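Local coordinates for gala protein type 1, 3 or 4 (Legionella pneumophila subsp. pneumophila, PDB 4XA9) that forms a leucine-rich repeat solenoid that grips another protein chain in this complex and may bind small GTPases and stimulate their GTP hydrolysis, at residues N53-N58 / L72-N77; L96-N101 / L120-N125; I103-V108 / K126-G131; G107-A112 / A132-Q137; D144-S149 / I168-D173. All blocks are in the same frame, centred on the assembly; numbering follows the deposited sequence. Where two conformers were deposited one is given.

Interaction 1. Residues N53-N58 / L72-N77; sequences NDITAN and LNISHN
N77 packs its amide against the backbone of N53-I55, and this is the tight part of the contact. CG stands beside the backbone N of N77 (chi1 -78°), and N77 OD1 accepts from I55 N at 2.9 Å. OD1 sits too near a neighbouring atom in the model, so its place is less sure. The other end of the amide is held within its own turn: N77 ND2 donates to I74 O at 3.1 Å, approaching from well above that carbonyl's plane, and also serves L50 O. N53 ND2 likewise bonds L50 O of its own turn and L22 O of the turn before, an asparagine ladder of the leucine-rich repeat kind. A weak bond from N53 N to H76 O, 3.2 Å long, adds a backbone link. Apolar contact is looser. I55 CG2 meets I74 CD1 only at 4.2 Å, the two side chains crossing at about a right angle. D54, whose side chain starts out away from L72-N77, forms through OD1 a salt bridge with a basic side chain of another protein chain. The contact lies within the beta-alpha-beta unit of strand 47-49, helix 57-63 and strand 71-73, with strand 95-97 next in the sheet.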
# COMPACT_ATOMS: atom_id res chain seq x y z
N ASN A 53 14.91 4.11 -1.73
CA ASN A 53 16.15 4.86 -1.75
C ASN A 53 15.95 6.12 -2.58
O ASN A 53 14.80 6.52 -2.81
CB ASN A 53 17.29 4.00 -2.27
CG ASN A 53 17.80 3.02 -1.23
OD1 ASN A 53 18.22 3.43 -0.15
ND2 ASN A 53 17.73 1.73 -1.54
N ASP A 54 17.03 6.73 -3.04
CA ASP A 54 16.94 8.00 -3.76
C ASP A 54 17.54 7.91 -5.15
O ASP A 54 18.13 8.86 -5.65
CB ASP A 54 17.65 9.11 -2.97
CG ASP A 54 17.06 9.32 -1.60
OD1 ASP A 54 15.82 9.24 -1.46
OD2 ASP A 54 17.83 9.54 -0.64
N ILE A 55 17.40 6.75 -5.77
CA ILE A 55 18.00 6.50 -7.08
C ILE A 55 17.20 7.19 -8.18
O ILE A 55 15.97 7.21 -8.14
CB ILE A 55 18.09 4.99 -7.34
CG1 ILE A 55 18.89 4.32 -6.21
CG2 ILE A 55 18.70 4.70 -8.70
CD1 ILE A 55 18.88 2.81 -6.27
N THR A 56 17.90 7.78 -9.15
CA THR A 56 17.25 8.42 -10.29
C THR A 56 17.55 7.64 -11.56
O THR A 56 18.15 6.57 -11.50
CB THR A 56 17.71 9.88 -10.48
OG1 THR A 56 19.03 9.89 -11.03
CG2 THR A 56 17.69 10.64 -9.15
N ALA A 57 17.16 8.19 -12.70
CA ALA A 57 17.42 7.57 -13.99
C ALA A 57 18.92 7.40 -14.25
O ALA A 57 19.34 6.44 -14.90
CB ALA A 57 16.78 8.38 -15.11
N ASN A 58 19.72 8.33 -13.74
CA ASN A 58 21.17 8.23 -13.90
C ASN A 58 21.75 7.02 -13.20
O ASN A 58 22.71 6.41 -13.67
CB ASN A 58 21.83 9.51 -13.40
CG ASN A 58 21.69 10.66 -14.37
OD1 ASN A 58 21.49 10.44 -15.57
ND2 ASN A 58 21.79 11.88 -13.86
N LEU A 72 14.68 -7.68 -9.85
CA LEU A 72 15.05 -6.38 -9.33
C LEU A 72 13.86 -5.67 -8.71
O LEU A 72 12.83 -5.46 -9.36
CB LEU A 72 15.65 -5.50 -10.44
CG LEU A 72 15.88 -4.05 -10.01
CD1 LEU A 72 16.97 -3.96 -8.94
CD2 LEU A 72 16.19 -3.13 -11.19
N ASN A 73 14.00 -5.32 -7.44
CA ASN A 73 13.05 -4.44 -6.77
C ASN A 73 13.67 -3.06 -6.61
O ASN A 73 14.57 -2.87 -5.79
CB ASN A 73 12.65 -4.99 -5.40
CG ASN A 73 11.60 -4.13 -4.68
OD1 ASN A 73 11.27 -3.02 -5.11
ND2 ASN A 73 11.09 -4.64 -3.57
N ILE A 74 13.20 -2.10 -7.41
CA ILE A 74 13.69 -0.74 -7.27
C ILE A 74 12.50 0.21 -7.02
O ILE A 74 12.52 1.38 -7.39
CB ILE A 74 14.52 -0.31 -8.52
CG1 ILE A 74 15.38 0.92 -8.21
CG2 ILE A 74 13.63 -0.16 -9.76
CD1 ILE A 74 16.42 1.24 -9.27
N SER A 75 11.48 -0.32 -6.35
CA SER A 75 10.31 0.48 -6.01
C SER A 75 10.69 1.59 -5.03
O SER A 75 11.72 1.52 -4.37
CB SER A 75 9.19 -0.39 -5.42
OG SER A 75 9.57 -1.01 -4.20
N HIS A 76 9.85 2.62 -4.96
CA HIS A 76 10.04 3.75 -4.04
C HIS A 76 11.40 4.41 -4.20
O HIS A 76 12.13 4.63 -3.22
CB HIS A 76 9.84 3.29 -2.59
CG HIS A 76 8.46 2.79 -2.31
ND1 HIS A 76 7.43 3.62 -1.91
CD2 HIS A 76 7.93 1.54 -2.38
CE1 HIS A 76 6.34 2.91 -1.74
NE2 HIS A 76 6.61 1.64 -2.01
N ASN A 77 11.74 4.71 -5.45
CA ASN A 77 12.86 5.58 -5.76
C ASN A 77 12.35 6.74 -6.61
O ASN A 77 11.19 7.12 -6.48
CB ASN A 77 13.96 4.80 -6.48
CG ASN A 77 14.80 3.97 -5.52
OD1 ASN A 77 15.77 4.45 -4.95
ND2 ASN A 77 14.42 2.70 -5.35

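Interaction 2. Residues L96-N101 / L120-N125; sequences LDVSFN and LYALYN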
# COMPACT_ATOMS: atom_id res chain seq x y z
N LEU A 96 10.45 -7.59 -12.40
CA LEU A 96 10.79 -6.20 -12.10
C LEU A 96 9.72 -5.51 -11.26
O LEU A 96 8.53 -5.59 -11.56
CB LEU A 96 10.99 -5.42 -13.41
CG LEU A 96 11.23 -3.91 -13.34
CD1 LEU A 96 12.56 -3.59 -12.64
CD2 LEU A 96 11.22 -3.32 -14.74
N ASP A 97 10.17 -4.82 -10.21
CA ASP A 97 9.30 -3.95 -9.43
C ASP A 97 9.75 -2.50 -9.57
O ASP A 97 10.81 -2.13 -9.07
CB ASP A 97 9.29 -4.38 -7.96
CG ASP A 97 8.26 -3.64 -7.13
OD1 ASP A 97 7.71 -2.64 -7.62
OD2 ASP A 97 7.99 -4.06 -5.99
N VAL A 98 8.95 -1.69 -10.25
CA VAL A 98 9.24 -0.26 -10.39
C VAL A 98 8.14 0.58 -9.77
O VAL A 98 7.94 1.73 -10.16
CB VAL A 98 9.40 0.16 -11.87
CG1 VAL A 98 10.70 -0.39 -12.45
CG2 VAL A 98 8.20 -0.28 -12.70
N SER A 99 7.42 -0.00 -8.81
CA SER A 99 6.31 0.69 -8.16
C SER A 99 6.78 2.00 -7.52
O SER A 99 7.93 2.10 -7.09
CB SER A 99 5.66 -0.21 -7.11
OG SER A 99 5.24 -1.43 -7.68
N PHE A 100 5.90 3.00 -7.49
CA PHE A 100 6.19 4.28 -6.83
C PHE A 100 7.46 4.95 -7.35
O PHE A 100 8.38 5.24 -6.59
CB PHE A 100 6.30 4.08 -5.32
CG PHE A 100 5.02 3.61 -4.68
CD1 PHE A 100 4.71 2.26 -4.61
CD2 PHE A 100 4.12 4.53 -4.15
CE1 PHE A 100 3.52 1.82 -4.03
CE2 PHE A 100 2.93 4.10 -3.57
CZ PHE A 100 2.63 2.75 -3.51
N ASN A 101 7.51 5.18 -8.66
CA ASN A 101 8.67 5.81 -9.28
C ASN A 101 8.29 6.90 -10.29
O ASN A 101 9.15 7.43 -10.98
CB ASN A 101 9.55 4.77 -9.99
CG ASN A 101 10.66 4.26 -9.11
OD1 ASN A 101 11.65 4.96 -8.87
ND2 ASN A 101 10.52 3.03 -8.63
N LEU A 120 5.80 -7.85 -13.90
CA LEU A 120 5.99 -6.43 -13.64
C LEU A 120 5.10 -5.91 -12.51
O LEU A 120 3.87 -6.00 -12.58
CB LEU A 120 5.72 -5.61 -14.91
CG LEU A 120 5.82 -4.08 -14.77
CD1 LEU A 120 7.24 -3.67 -14.39
CD2 LEU A 120 5.37 -3.37 -16.03
N TYR A 121 5.74 -5.38 -11.48
CA TYR A 121 5.03 -4.65 -10.43
C TYR A 121 5.23 -3.17 -10.70
O TYR A 121 6.38 -2.71 -10.79
CB TYR A 121 5.55 -5.02 -9.04
CG TYR A 121 5.51 -6.50 -8.72
CD1 TYR A 121 4.39 -7.07 -8.15
CD2 TYR A 121 6.60 -7.32 -9.01
CE1 TYR A 121 4.34 -8.42 -7.87
CE2 TYR A 121 6.57 -8.67 -8.72
CZ TYR A 121 5.44 -9.22 -8.15
OH TYR A 121 5.39 -10.56 -7.87
N ALA A 122 4.14 -2.43 -10.84
CA ALA A 122 4.25 -1.02 -11.18
C ALA A 122 3.16 -0.23 -10.50
O ALA A 122 2.54 0.65 -11.11
CB ALA A 122 4.20 -0.82 -12.70
N LEU A 123 2.92 -0.54 -9.23
CA LEU A 123 1.90 0.15 -8.44
C LEU A 123 2.21 1.63 -8.38
O LEU A 123 3.38 2.03 -8.32
CB LEU A 123 1.83 -0.42 -7.02
CG LEU A 123 1.31 -1.84 -6.77
CD1 LEU A 123 2.30 -2.89 -7.26
CD2 LEU A 123 1.04 -2.03 -5.29
N TYR A 124 1.15 2.44 -8.36
CA TYR A 124 1.24 3.90 -8.20
C TYR A 124 2.34 4.55 -9.04
O TYR A 124 3.39 4.92 -8.53
CB TYR A 124 1.45 4.27 -6.72
CG TYR A 124 1.16 5.72 -6.44
CD1 TYR A 124 -0.15 6.19 -6.40
CD2 TYR A 124 2.19 6.64 -6.22
CE1 TYR A 124 -0.43 7.52 -6.16
CE2 TYR A 124 1.92 7.98 -5.97
CZ TYR A 124 0.61 8.41 -5.94
OH TYR A 124 0.32 9.74 -5.70
N ASN A 125 2.10 4.69 -10.34
CA ASN A 125 3.10 5.24 -11.23
C ASN A 125 2.52 6.25 -12.21
O ASN A 125 3.14 6.55 -13.23
CB ASN A 125 3.81 4.12 -12.00
CG ASN A 125 5.13 3.71 -11.35
OD1 ASN A 125 5.95 4.57 -10.99
ND2 ASN A 125 5.34 2.41 -11.20
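N125 reaches across to L96-N101 with both ends of its amide. Its ND2 donates to V98 O at 2.9 Å; V98 O lies in the amide plane of N125, whereas the donor stands above the plane of that carbonyl. OD1 accepts from N101 N at 2.9 Å and also from I103 N, so two backbone donors share it. Nearer the strands, Y121 N gives its hydrogen to L96 O at 2.8 Å and V98 N gives its own to Y121 O. These straight bonds pair strands 95-97 and 119-121 in parallel, the repeating step of the leucine-rich repeat sheet, with L96 and L120 side by side on its helix-facing side. S99 relays between the repeats: OG, beside its own backbone N (chi1 -56°), accepts from L123 N at 2.9 Å and donates to D97 OD1 at 2.8 Å. D97 OD1 takes S99 N as well, closing an Asx turn, while OD2 bonds a polar side chain of another protein chain. F100 N goes to L123 O at 2.8 Å. The F100 ring receives Y124 CB over one face, 3.7 Å from its centroid, and Y124 OH bonds the backbone of the other protein chain.

Interaction 3. Residues I103-V108 / K126-G131; sequences IGDEGV and KITKVG
D105 turns its carboxylate onto the first turn of helix 129-135, and the polar contacts all centre on it. CG stands beside the backbone N of D105 (chi1 -72°), and both oxygens meet T128. T128 N donates to D105 OD1 at 2.8 Å in an almost straight bond (177°), arriving on the syn side and close to the carboxylate plane. G131 N reaches the same oxygen at 3.0 Å, but its poor angle makes this bond weak. The second oxygen, OD2, takes the hydroxyl of T128; the modelled separation of T128 OG1 and D105 OD2, 2.4 Å, is very short and its exact value doubtful. T128 OG1 also caps its own helix by accepting from V130 N at 3.1 Å. One water adds an indirect link. It accepts from D105 N and donates to K126 O, 2.9 Å from the latter, and so ties D105 of helix 104-113 to the backbone just before helix 129-135. Carbon atoms also touch the carboxylate. The CG2 methyl of I127 lies 3.8 Å from D105 OD1, and V130 CB comes within 3.4 Å of D105 OD2. The apolar pair is V108 CG2 with I127 CD1, 3.5 Å apart in the conformer given, one of two modelled for V108; the two side chains cross at about a right angle. The chemistry is that of a carboxylate set against a helix N-terminus: one side chain takes a backbone amide and a hydroxyl from the start of the next helix, and the N-H groups gathered there would probably stabilise its negative charge.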
# COMPACT_ATOMS: atom_id res chain seq x y z
N ILE A 103 6.93 6.57 -13.16
CA ILE A 103 7.43 6.23 -14.49
C ILE A 103 6.43 6.62 -15.59
O ILE A 103 6.82 6.83 -16.72
CB ILE A 103 7.76 4.72 -14.63
CG1 ILE A 103 6.48 3.88 -14.66
CG2 ILE A 103 8.71 4.27 -13.52
CD1 ILE A 103 6.74 2.41 -14.99
N GLY A 104 5.15 6.71 -15.24
CA GLY A 104 4.15 7.22 -16.17
C GLY A 104 3.84 6.35 -17.38
O GLY A 104 4.32 5.22 -17.48
N ASP A 105 3.03 6.87 -18.29
CA ASP A 105 2.70 6.14 -19.51
C ASP A 105 3.92 5.94 -20.41
O ASP A 105 4.06 4.90 -21.05
CB ASP A 105 1.59 6.86 -20.29
CG ASP A 105 0.25 6.75 -19.61
OD1 ASP A 105 0.05 5.77 -18.85
OD2 ASP A 105 -0.62 7.62 -19.84
N GLU A 106 4.81 6.92 -20.43
CA GLU A 106 6.01 6.85 -21.26
C GLU A 106 6.98 5.80 -20.72
O GLU A 106 7.65 5.11 -21.48
CB GLU A 106 6.70 8.21 -21.35
CG GLU A 106 5.89 9.28 -22.07
CD GLU A 106 5.62 8.95 -23.53
OE1 GLU A 106 6.50 8.32 -24.18
OE2 GLU A 106 4.54 9.31 -24.04
N GLY A 107 7.06 5.70 -19.40
CA GLY A 107 7.94 4.72 -18.78
C GLY A 107 7.45 3.33 -19.08
O GLY A 107 8.23 2.45 -19.46
N VAL A 108 6.15 3.13 -18.95
CA VAL A 108 5.55 1.81 -19.14
C VAL A 108 5.55 1.43 -20.62
O VAL A 108 5.54 0.24 -20.97
CB VAL A 108 4.12 1.78 -18.55
CG1 VAL A 108 3.08 1.30 -19.57
CG2 VAL A 108 4.10 0.93 -17.30
N LYS A 126 1.34 6.78 -11.88
CA LYS A 126 0.60 7.67 -12.78
C LYS A 126 0.35 7.01 -14.14
O LYS A 126 0.32 7.69 -15.17
CB LYS A 126 1.33 9.00 -12.97
CG LYS A 126 1.59 9.74 -11.66
CD LYS A 126 2.33 11.05 -11.89
CE LYS A 126 3.49 11.22 -10.89
NZ LYS A 126 3.41 10.25 -9.75
N ILE A 127 0.18 5.70 -14.15
CA ILE A 127 -0.15 4.99 -15.38
C ILE A 127 -1.63 5.18 -15.67
O ILE A 127 -2.47 5.03 -14.79
CB ILE A 127 0.21 3.50 -15.28
CG1 ILE A 127 1.70 3.35 -14.94
CG2 ILE A 127 -0.16 2.77 -16.58
CD1 ILE A 127 2.11 1.94 -14.56
N THR A 128 -1.95 5.55 -16.90
CA THR A 128 -3.34 5.79 -17.28
C THR A 128 -3.81 4.72 -18.26
O THR A 128 -3.11 3.74 -18.49
CB THR A 128 -3.52 7.17 -17.93
OG1 THR A 128 -2.94 7.17 -19.25
CG2 THR A 128 -2.84 8.25 -17.08
N LYS A 129 -5.00 4.92 -18.82
CA LYS A 129 -5.52 4.03 -19.85
C LYS A 129 -4.58 3.95 -21.06
O LYS A 129 -4.57 2.95 -21.79
CB LYS A 129 -6.91 4.48 -20.32
CG LYS A 129 -6.96 5.91 -20.87
CD LYS A 129 -8.39 6.33 -21.19
CE LYS A 129 -8.45 7.71 -21.82
NZ LYS A 129 -7.89 8.76 -20.94
N VAL A 130 -3.79 5.00 -21.27
CA VAL A 130 -2.83 5.01 -22.38
C VAL A 130 -1.72 3.99 -22.13
O VAL A 130 -1.37 3.21 -23.01
CB VAL A 130 -2.23 6.41 -22.60
CG1 VAL A 130 -1.16 6.36 -23.68
CG2 VAL A 130 -3.31 7.40 -23.00
N GLY A 131 -1.19 3.98 -20.91
CA GLY A 131 -0.18 3.01 -20.53
C GLY A 131 -0.71 1.58 -20.56
O GLY A 131 -0.01 0.66 -20.97
O HOH W 1 1.44 9.15 -17.41

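Interaction 4. Residues G107-A112 / A132-Q137; sequences GVKALA and AGYLAQ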
# COMPACT_ATOMS: atom_id res chain seq x y z
N GLY A 107 7.06 5.70 -19.40
CA GLY A 107 7.94 4.72 -18.78
C GLY A 107 7.45 3.33 -19.08
O GLY A 107 8.23 2.45 -19.46
N VAL A 108 6.15 3.13 -18.95
CA VAL A 108 5.55 1.81 -19.14
C VAL A 108 5.55 1.43 -20.62
O VAL A 108 5.54 0.24 -20.97
CB VAL A 108 4.12 1.78 -18.55
CG1 VAL A 108 3.08 1.30 -19.57
CG2 VAL A 108 4.10 0.93 -17.30
N LYS A 109 5.57 2.43 -21.49
CA LYS A 109 5.63 2.20 -22.93
C LYS A 109 6.87 1.38 -23.28
O LYS A 109 6.81 0.40 -24.02
CB LYS A 109 5.65 3.53 -23.69
CG LYS A 109 5.54 3.40 -25.20
CD LYS A 109 5.81 4.74 -25.87
CE LYS A 109 5.52 4.69 -27.36
NZ LYS A 109 4.06 4.55 -27.63
N ALA A 110 8.00 1.79 -22.72
CA ALA A 110 9.26 1.09 -22.94
C ALA A 110 9.23 -0.32 -22.34
O ALA A 110 9.62 -1.29 -22.99
CB ALA A 110 10.41 1.89 -22.36
N LEU A 111 8.77 -0.43 -21.09
CA LEU A 111 8.75 -1.71 -20.41
C LEU A 111 7.86 -2.72 -21.13
O LEU A 111 8.17 -3.91 -21.18
CB LEU A 111 8.27 -1.54 -18.96
CG LEU A 111 9.24 -0.80 -18.06
CD1 LEU A 111 8.63 -0.62 -16.68
CD2 LEU A 111 10.57 -1.55 -17.96
N ALA A 112 6.76 -2.25 -21.69
CA ALA A 112 5.82 -3.14 -22.34
C ALA A 112 6.41 -3.69 -23.63
O ALA A 112 5.99 -4.74 -24.12
CB ALA A 112 4.51 -2.42 -22.62
N ALA A 132 -1.95 1.40 -20.12
CA ALA A 132 -2.57 0.08 -20.15
C ALA A 132 -2.64 -0.41 -21.59
O ALA A 132 -2.47 -1.61 -21.86
CB ALA A 132 -3.96 0.12 -19.54
N GLY A 133 -2.87 0.51 -22.52
CA GLY A 133 -2.87 0.19 -23.94
C GLY A 133 -1.55 -0.39 -24.39
O GLY A 133 -1.50 -1.34 -25.18
N TYR A 134 -0.46 0.19 -23.89
CA TYR A 134 0.87 -0.31 -24.21
C TYR A 134 1.08 -1.71 -23.65
O TYR A 134 1.64 -2.58 -24.32
CB TYR A 134 1.94 0.64 -23.65
CG TYR A 134 1.87 2.05 -24.18
CD1 TYR A 134 1.45 2.32 -25.48
CD2 TYR A 134 2.22 3.13 -23.38
CE1 TYR A 134 1.40 3.62 -25.97
CE2 TYR A 134 2.17 4.42 -23.85
CZ TYR A 134 1.76 4.66 -25.14
OH TYR A 134 1.71 5.97 -25.59
N LEU A 135 0.63 -1.92 -22.42
CA LEU A 135 0.84 -3.18 -21.72
C LEU A 135 -0.01 -4.28 -22.32
O LEU A 135 0.30 -5.47 -22.19
CB LEU A 135 0.54 -3.01 -20.23
CG LEU A 135 1.52 -2.16 -19.44
CD1 LEU A 135 0.97 -1.81 -18.06
CD2 LEU A 135 2.83 -2.91 -19.29
N ALA A 136 -1.09 -3.88 -22.99
CA ALA A 136 -1.97 -4.83 -23.65
C ALA A 136 -1.27 -5.54 -24.80
O ALA A 136 -1.71 -6.59 -25.26
CB ALA A 136 -3.22 -4.13 -24.15
N GLN A 137 -0.16 -4.97 -25.26
CA GLN A 137 0.61 -5.55 -26.36
C GLN A 137 1.88 -6.25 -25.87
O GLN A 137 2.67 -6.75 -26.67
CB GLN A 137 0.97 -4.47 -27.38
CG GLN A 137 -0.22 -3.69 -27.89
CD GLN A 137 -1.18 -4.54 -28.69
OE1 GLN A 137 -0.80 -5.57 -29.26
NE2 GLN A 137 -2.44 -4.12 -28.74
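K109 lies over one face of the Y134 ring, on adjacent convex-side helices of the leucine-rich repeat solenoid, 104-113 and 129-135. The lysine chain runs extended from the helix, with CG anti to the backbone N (chi1 -173°), and crosses the tyrosine obliquely. K109 CG is above the middle of the ring, 3.8 Å from its centroid and 12° off the normal, a CH-pi contact. K109 CB meets the rim on one side, 3.5 Å from Y134 CD2. At chi4 the chain bends, bringing K109 NZ back to 3.3 Å from Y134 CE1. One lysine thus supplies CB, CG and NZ to the ring, at the exposed side of the contact. The remaining contacts are buried. V108 and L135 cross at about a right angle, with V108 CG1 3.8 Å from L135 CG in the conformer given, one of two modelled. L135 belongs to the interior of the solenoid, where it also packs on L158 of helix 151-159. The CB of A112 points toward helix 129-135, where the CA atoms of A112 and L135 are 5.0 Å apart; A112 CB is 3.8 Å from L135 CD2 and 3.3 Å from Y134 O.

Interaction 5. Residues D144-S149 / I168-D173; sequences DLCFNS and IASACD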
# COMPACT_ATOMS: atom_id res chain seq x y z
N ASP A 144 1.04 -6.13 -11.86
CA ASP A 144 0.39 -5.52 -10.71
C ASP A 144 0.34 -4.02 -10.95
O ASP A 144 1.39 -3.36 -11.03
CB ASP A 144 1.13 -5.86 -9.42
CG ASP A 144 0.35 -5.47 -8.16
OD1 ASP A 144 -0.41 -4.48 -8.20
OD2 ASP A 144 0.51 -6.16 -7.12
N LEU A 145 -0.87 -3.48 -11.06
CA LEU A 145 -1.05 -2.07 -11.41
C LEU A 145 -1.86 -1.28 -10.38
O LEU A 145 -2.46 -0.27 -10.73
CB LEU A 145 -1.72 -1.96 -12.78
CG LEU A 145 -0.87 -2.45 -13.95
CD1 LEU A 145 -1.69 -2.52 -15.24
CD2 LEU A 145 0.34 -1.53 -14.11
N CYS A 146 -1.88 -1.74 -9.14
CA CYS A 146 -2.67 -1.07 -8.09
C CYS A 146 -2.34 0.41 -8.00
O CYS A 146 -1.20 0.81 -8.22
CB CYS A 146 -2.44 -1.73 -6.73
SG CYS A 146 -2.99 -3.44 -6.64
N PHE A 147 -3.36 1.22 -7.70
CA PHE A 147 -3.20 2.66 -7.49
C PHE A 147 -2.82 3.40 -8.77
O PHE A 147 -2.17 4.45 -8.70
CB PHE A 147 -2.17 2.98 -6.40
CG PHE A 147 -2.34 2.17 -5.14
CD1 PHE A 147 -3.49 2.28 -4.37
CD2 PHE A 147 -1.33 1.33 -4.70
CE1 PHE A 147 -3.64 1.55 -3.21
CE2 PHE A 147 -1.48 0.59 -3.54
CZ PHE A 147 -2.64 0.71 -2.79
N ASN A 148 -3.20 2.86 -9.91
CA ASN A 148 -3.09 3.55 -11.20
C ASN A 148 -4.47 3.73 -11.80
O ASN A 148 -5.23 2.77 -11.92
CB ASN A 148 -2.20 2.79 -12.18
CG ASN A 148 -0.74 2.76 -11.76
OD1 ASN A 148 -0.01 3.74 -11.91
ND2 ASN A 148 -0.29 1.61 -11.25
N SER A 149 -4.82 4.95 -12.20
CA SER A 149 -6.14 5.20 -12.78
C SER A 149 -6.21 4.63 -14.19
O SER A 149 -6.12 5.37 -15.18
CB SER A 149 -6.46 6.69 -12.78
OG SER A 149 -7.78 6.92 -13.25
N ILE A 168 -3.25 -7.82 -11.22
CA ILE A 168 -3.62 -7.14 -9.98
C ILE A 168 -3.88 -5.69 -10.34
O ILE A 168 -2.98 -5.00 -10.83
CB ILE A 168 -2.49 -7.21 -8.90
CG1 ILE A 168 -1.74 -8.54 -8.98
CG2 ILE A 168 -3.03 -6.95 -7.49
CD1 ILE A 168 -2.54 -9.70 -8.53
N ALA A 169 -5.10 -5.23 -10.11
CA ALA A 169 -5.47 -3.87 -10.49
C ALA A 169 -6.49 -3.28 -9.52
O ALA A 169 -7.60 -2.91 -9.92
CB ALA A 169 -6.00 -3.85 -11.92
N SER A 170 -6.11 -3.20 -8.25
CA SER A 170 -6.98 -2.65 -7.22
C SER A 170 -6.82 -1.13 -7.13
O SER A 170 -5.71 -0.63 -7.32
CB SER A 170 -6.69 -3.29 -5.85
OG SER A 170 -6.97 -4.68 -5.86
N ALA A 171 -7.91 -0.43 -6.84
CA ALA A 171 -7.92 1.03 -6.80
C ALA A 171 -7.47 1.60 -8.14
O ALA A 171 -6.54 2.42 -8.21
CB ALA A 171 -7.04 1.56 -5.67
N CYS A 172 -8.12 1.16 -9.22
CA CYS A 172 -7.73 1.56 -10.56
C CYS A 172 -8.87 2.21 -11.34
O CYS A 172 -8.82 2.30 -12.57
CB CYS A 172 -7.19 0.36 -11.35
SG CYS A 172 -5.57 -0.25 -10.77
N ASP A 173 -9.90 2.67 -10.62
CA ASP A 173 -11.08 3.30 -11.23
C ASP A 173 -11.77 2.39 -12.25
O ASP A 173 -12.21 2.85 -13.31
CB ASP A 173 -10.69 4.64 -11.88
CG ASP A 173 -10.32 5.70 -10.86
OD1 ASP A 173 -10.96 5.75 -9.80
OD2 ASP A 173 -9.37 6.47 -11.12
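I168 rests its CB on the flat carboxylate of D144, I168 CB to D144 CG 3.4 Å. Its CG2, anti to the backbone N, continues to C146 SG at 3.6 Å. The carbonyl of I168 takes the hydrogen of L145 N at 2.6 Å in a nearly straight bond (173°), which continues the parallel pairing of strands 142-144 and 166-168. A169 turns its methyl away, while its carbonyl accepts from N196 ND2 of the following repeat. S170 is used twice through its backbone: S170 N donates to C146 SG at 3.5 Å, a long bond to sulfur, and S170 O accepts from F147 N at 3.0 Å. Its hydroxyl bonds the backbone of another protein chain and also meets G194 N. A171 follows with its CB against the F147 ring, 3.8 Å from CD1; that ring stacks on an aromatic side chain of the other protein chain. C172 then brings its sulfur to the carbonyls of the type II turn L145-N148, C172 SG lying 3.1 Å from L145 O. D173 ends the segment with OD2, whose anti lone pair receives S149 OG at 2.7 Å; OD1 forms a salt bridge with a basic side chain of the other protein chain. C172 holds the place that N148, N125 and N101 occupy in earlier repeats, the Asn/Cys position of the leucine-rich repeat consensus LxxLxLxxN/CxL, where the chain turns off the concave sheet toward the helix.

How the interactions relate
The five contacts follow the solenoid from repeat to repeat. Interactions 1 and 2, centres 10 Å apart, share the parallel sheet and are joined by N101 ND2 to I74 O at 2.9 Å. Interaction 5, 11 Å from interaction 2 between centres, makes the same kind of link, N148 ND2 to A122 O, and N148 OD1 also accepts from N125 N at 2.8 Å. Interactions 3 and 4, centres 7 Å apart, both join helices 104-113 and 129-135 and share G107 and V108. L111, on the first of these helices, packs against L96 and L120 of interaction 2. The other protein chain of the assembly reaches interactions 1, 2 and 5, whereas it does not touch the segments of the helical interactions 3 and 4.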